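Local structure of pyruvate kinase 1 (4KCT) at residues 324-329 / 412-417; 19-24 / 353-358. The protein catalyses the transfer of phosphate from phosphoenolpyruvate to ADP, giving pyruvate and ATP, and also has an intrinsic decarboxylase activity, acting on oxaloacetate. All blocks are in the same frame, centred on the assembly; numbering follows the deposited sequence.

The two contacts lie at the closing seam of the TIM barrel, where strand 327-330 pairs with strand 23-27. Their centres are 8 Å apart. The strands join them directly: Val328 N lies 3.0 Å from Arg23 O, and Asp326 O lies 3.0 Å from Arg23 N, both probable hydrogen bonds. Contact 1 ties the entry of the last strand to the alpha/beta domain. Contact 2 ties the entry of the first strand to helix 340-356. Pyruvate touches Met329, further along the strand of contact 1. The side chain of Ala325 is about 14 Å from the bound pyruvic acid. The polar groups of contact 1 are thus set back from the active site.

Contact 1 of 2, residues 324-329 / 412-417; sequences GADCVM and KYRPNC
Arg414 reaches Gly324 and Asp326 with the end of its guanidinium group. Arg414 NH1 donates to Gly324 O at 2.9 Å, and this oxygen lies in the guanidinium plane. Arg414 NH2 forms a salt bridge with Asp326 OD2 at 3.2 Å. A weak bond from NH1 to Asp326 OD1 adds to it. The two flat groups do not lie in one plane: carboxylate and guanidinium are turned 74° apart. NH2 therefore meets OD2 from above the carboxylate plane, although OD2 stays near the plane of the guanidinium. Arg414 CG lies beside its backbone N, and the chain bends at the CB-CG bond (chi2 -35°) before running on to the aspartate. NH2 also binds Ser411 O, which helps fix the rotation of the group. Asp326 is buried and has further partners: OD2 accepts from Arg436 N and OD1 from Val293 N. Gly324 ends helix 311-323 in a Schellman motif with positive phi, and its carbonyl takes the bond from Arg414. Asp326 leads into barrel strand 327-330, between strands 293-296 and 23-27. Arg414 belongs to the loop joining helix 405-412 to strand 419-423 of the alpha/beta domain, and its side chain also packs on helix 362-369.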
# COMPACT_ATOMS: atom_id res chain seq x y z
N GLY A 324 6.96 -0.50 -20.14
CA GLY A 324 5.80 -1.37 -20.42
C GLY A 324 5.50 -1.60 -21.89
O GLY A 324 4.45 -2.13 -22.24
N ALA A 325 6.41 -1.19 -22.76
CA ALA A 325 6.18 -1.32 -24.20
C ALA A 325 6.14 -2.81 -24.58
O ALA A 325 6.95 -3.58 -24.08
CB ALA A 325 7.30 -0.62 -24.98
N ASP A 326 5.20 -3.21 -25.44
CA ASP A 326 5.24 -4.58 -25.98
C ASP A 326 6.44 -4.77 -26.91
O ASP A 326 7.14 -5.79 -26.84
CB ASP A 326 3.94 -4.94 -26.73
CG ASP A 326 2.70 -4.89 -25.81
OD1 ASP A 326 2.22 -3.74 -25.55
OD2 ASP A 326 2.11 -6.00 -25.51
N CYS A 327 6.65 -3.78 -27.78
CA CYS A 327 7.60 -3.88 -28.87
C CYS A 327 8.56 -2.71 -28.83
O CYS A 327 8.17 -1.58 -28.48
CB CYS A 327 6.89 -3.80 -30.24
SG CYS A 327 5.64 -5.05 -30.48
N VAL A 328 9.73 -2.95 -29.41
CA VAL A 328 10.65 -1.91 -29.75
C VAL A 328 10.99 -2.04 -31.23
O VAL A 328 10.79 -3.09 -31.84
CB VAL A 328 11.95 -2.01 -28.90
CG1 VAL A 328 11.66 -1.53 -27.47
CG2 VAL A 328 12.44 -3.44 -28.84
N MET A 329 11.39 -0.94 -31.83
CA MET A 329 11.45 -0.91 -33.28
C MET A 329 12.80 -0.41 -33.76
O MET A 329 13.49 0.34 -33.04
CB MET A 329 10.35 -0.02 -33.83
CG MET A 329 10.31 0.00 -35.35
SD MET A 329 8.79 0.79 -35.90
CE MET A 329 9.47 2.31 -36.60
N LYS A 412 -2.26 -8.66 -21.49
CA LYS A 412 -2.55 -7.40 -20.82
C LYS A 412 -2.11 -7.48 -19.33
O LYS A 412 -1.67 -6.48 -18.75
CB LYS A 412 -4.05 -7.10 -20.91
CG LYS A 412 -4.53 -6.03 -19.96
CD LYS A 412 -6.04 -5.75 -20.19
CE LYS A 412 -6.49 -4.57 -19.33
NZ LYS A 412 -7.93 -4.25 -19.57
N TYR A 413 -2.24 -8.66 -18.73
CA TYR A 413 -1.94 -8.82 -17.29
C TYR A 413 -0.50 -9.24 -17.03
O TYR A 413 -0.09 -9.37 -15.87
CB TYR A 413 -2.95 -9.77 -16.61
CG TYR A 413 -4.30 -9.10 -16.46
CD1 TYR A 413 -4.50 -8.13 -15.46
CD2 TYR A 413 -5.23 -9.16 -17.50
CE1 TYR A 413 -5.70 -7.42 -15.37
CE2 TYR A 413 -6.40 -8.40 -17.46
CZ TYR A 413 -6.61 -7.51 -16.40
OH TYR A 413 -7.75 -6.73 -16.38
N ARG A 414 0.32 -9.25 -18.09
CA ARG A 414 1.77 -9.26 -17.92
C ARG A 414 2.27 -10.47 -17.09
O ARG A 414 2.94 -10.29 -16.08
CB ARG A 414 2.24 -7.94 -17.28
CG ARG A 414 2.05 -6.68 -18.17
CD ARG A 414 2.28 -6.99 -19.63
NE ARG A 414 2.68 -5.81 -20.44
CZ ARG A 414 2.37 -5.65 -21.73
NH1 ARG A 414 2.94 -4.65 -22.43
NH2 ARG A 414 1.62 -6.56 -22.36
N PRO A 415 1.91 -11.70 -17.48
CA PRO A 415 2.55 -12.84 -16.84
C PRO A 415 4.08 -12.81 -17.04
O PRO A 415 4.57 -12.11 -17.95
CB PRO A 415 1.94 -14.06 -17.57
CG PRO A 415 1.53 -13.53 -18.91
CD PRO A 415 1.07 -12.10 -18.63
N ASN A 416 4.82 -13.60 -16.25
CA ASN A 416 6.27 -13.62 -16.42
C ASN A 416 6.73 -14.82 -17.28
O ASN A 416 7.91 -15.10 -17.37
CB ASN A 416 6.99 -13.60 -15.07
CG ASN A 416 6.74 -14.85 -14.27
OD1 ASN A 416 6.21 -15.83 -14.80
ND2 ASN A 416 7.26 -14.89 -13.03
N CYS A 417 5.77 -15.56 -17.84
CA CYS A 417 6.10 -16.77 -18.63
C CYS A 417 5.57 -16.59 -20.05
O CYS A 417 4.75 -15.72 -20.28
CB CYS A 417 5.45 -18.02 -18.00
SG CYS A 417 3.64 -17.87 -17.79

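Contact 2 of 2, residues 19-24 / 353-358; sequences HRANRI and EAQSAT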
# COMPACT_ATOMS: atom_id res chain seq x y z
N HIS A 19 13.25 -17.05 -22.04
CA HIS A 19 12.31 -16.78 -23.13
C HIS A 19 11.96 -15.32 -23.20
O HIS A 19 11.36 -14.77 -22.29
CB HIS A 19 11.05 -17.62 -22.97
CG HIS A 19 11.34 -19.08 -22.71
ND1 HIS A 19 12.04 -19.85 -23.59
CD2 HIS A 19 11.12 -19.88 -21.57
CE1 HIS A 19 12.25 -21.08 -23.04
NE2 HIS A 19 11.70 -21.09 -21.80
N ARG A 20 12.38 -14.67 -24.27
CA ARG A 20 12.24 -13.22 -24.38
C ARG A 20 10.75 -12.91 -24.56
O ARG A 20 10.11 -13.45 -25.46
CB ARG A 20 13.03 -12.72 -25.61
CG ARG A 20 12.76 -11.26 -25.98
CD ARG A 20 13.87 -10.74 -26.91
NE ARG A 20 14.08 -11.62 -28.07
CZ ARG A 20 13.27 -11.63 -29.13
NH1 ARG A 20 12.25 -10.77 -29.20
NH2 ARG A 20 13.58 -12.35 -30.20
N ALA A 21 10.23 -11.99 -23.76
CA ALA A 21 8.82 -11.62 -23.83
C ALA A 21 8.55 -10.52 -24.84
O ALA A 21 7.49 -10.49 -25.48
CB ALA A 21 8.33 -11.20 -22.45
N ASN A 22 9.45 -9.53 -24.91
CA ASN A 22 9.20 -8.38 -25.79
C ASN A 22 9.50 -8.67 -27.26
O ASN A 22 10.18 -9.67 -27.58
CB ASN A 22 10.00 -7.13 -25.33
CG ASN A 22 9.62 -6.70 -23.94
OD1 ASN A 22 10.24 -7.13 -22.95
ND2 ASN A 22 8.50 -5.97 -23.83
N ARG A 23 8.95 -7.85 -28.15
CA ARG A 23 8.96 -8.17 -29.58
C ARG A 23 9.66 -7.05 -30.35
O ARG A 23 9.60 -5.89 -29.96
CB ARG A 23 7.52 -8.36 -30.10
CG ARG A 23 6.79 -9.54 -29.42
CD ARG A 23 7.43 -10.86 -29.83
NE ARG A 23 6.86 -12.00 -29.09
CZ ARG A 23 7.51 -12.71 -28.16
NH1 ARG A 23 8.72 -12.33 -27.74
NH2 ARG A 23 6.90 -13.73 -27.56
N ILE A 24 10.30 -7.42 -31.47
CA ILE A 24 11.15 -6.51 -32.23
C ILE A 24 10.59 -6.31 -33.66
O ILE A 24 10.32 -7.28 -34.38
CB ILE A 24 12.61 -7.04 -32.30
CG1 ILE A 24 13.18 -7.13 -30.88
CG2 ILE A 24 13.48 -6.14 -33.20
CD1 ILE A 24 14.48 -7.93 -30.79
N GLU A 353 17.45 -8.64 -20.60
CA GLU A 353 17.96 -8.12 -19.33
C GLU A 353 16.89 -7.27 -18.62
O GLU A 353 16.70 -7.39 -17.41
CB GLU A 353 19.22 -7.26 -19.53
CG GLU A 353 20.46 -8.04 -19.88
CD GLU A 353 21.02 -8.84 -18.71
OE1 GLU A 353 21.87 -9.71 -18.96
OE2 GLU A 353 20.71 -8.50 -17.55
N ALA A 354 16.25 -6.37 -19.37
CA ALA A 354 15.20 -5.50 -18.80
C ALA A 354 14.02 -6.32 -18.25
O ALA A 354 13.60 -6.13 -17.14
CB ALA A 354 14.69 -4.52 -19.86
N GLN A 355 13.56 -7.28 -19.05
CA GLN A 355 12.56 -8.27 -18.61
C GLN A 355 12.95 -8.98 -17.31
O GLN A 355 12.17 -9.02 -16.36
CB GLN A 355 12.36 -9.30 -19.74
CG GLN A 355 11.52 -10.53 -19.38
CD GLN A 355 11.49 -11.53 -20.52
OE1 GLN A 355 11.80 -11.19 -21.67
NE2 GLN A 355 11.10 -12.76 -20.21
N SER A 356 14.22 -9.41 -17.22
CA SER A 356 14.69 -10.16 -16.04
C SER A 356 14.78 -9.25 -14.81
O SER A 356 14.79 -9.72 -13.69
CB SER A 356 16.06 -10.80 -16.32
OG SER A 356 16.02 -11.65 -17.46
N ALA A 357 14.96 -7.96 -15.04
CA ALA A 357 15.02 -6.97 -13.97
C ALA A 357 13.64 -6.44 -13.52
O ALA A 357 13.55 -5.63 -12.59
CB ALA A 357 15.93 -5.81 -14.36
N THR A 358 12.58 -6.88 -14.20
CA THR A 358 11.24 -6.36 -13.94
C THR A 358 10.66 -7.08 -12.71
O THR A 358 10.80 -8.29 -12.56
CB THR A 358 10.34 -6.59 -15.15
OG1 THR A 358 10.90 -5.90 -16.28
CG2 THR A 358 8.90 -6.08 -14.88
O HOH W 1 11.91 -9.23 -23.38
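Gln355 uses both ends of its side-chain amide on the backbone of His19 and Ala21. Gln355 NE2 donates to His19 O at 2.9 Å, nearly straight at 168°, with the oxygen in the amide plane. Gln355 OE1 accepts from Ala21 N at 2.7 Å, and this N-H comes from above the carbonyl plane. The pair of bonds fixes the rotation of the amide. Ala21 CB packs against the same group, 3.6 Å from Gln355 OE1. The glutamine reaches this far because CG is anti to its backbone N (chi1 171°) and the chain runs on extended. A water bridges the two segments. It donates to Gln355 OE1 at 2.6 Å and to Asn22 OD1, and accepts from Asn22 N. The backbone of residues 20-22 is braced by Arg23, whose NH1 donates to Arg20 O at 2.9 Å and to Asn22 O. Beyond it, Arg23 NH2 binds Val438 O and the His19 ring meets Tyr470 edge-to-face. Gln355 stands in the last turn of helix 340-356, which comes after the eighth barrel strand and the short helix 332-335. Residues 19-22 lead into the first strand, 23-27, with Asn22 packed on helix 311-323 and Arg20 lying along helix 340-356.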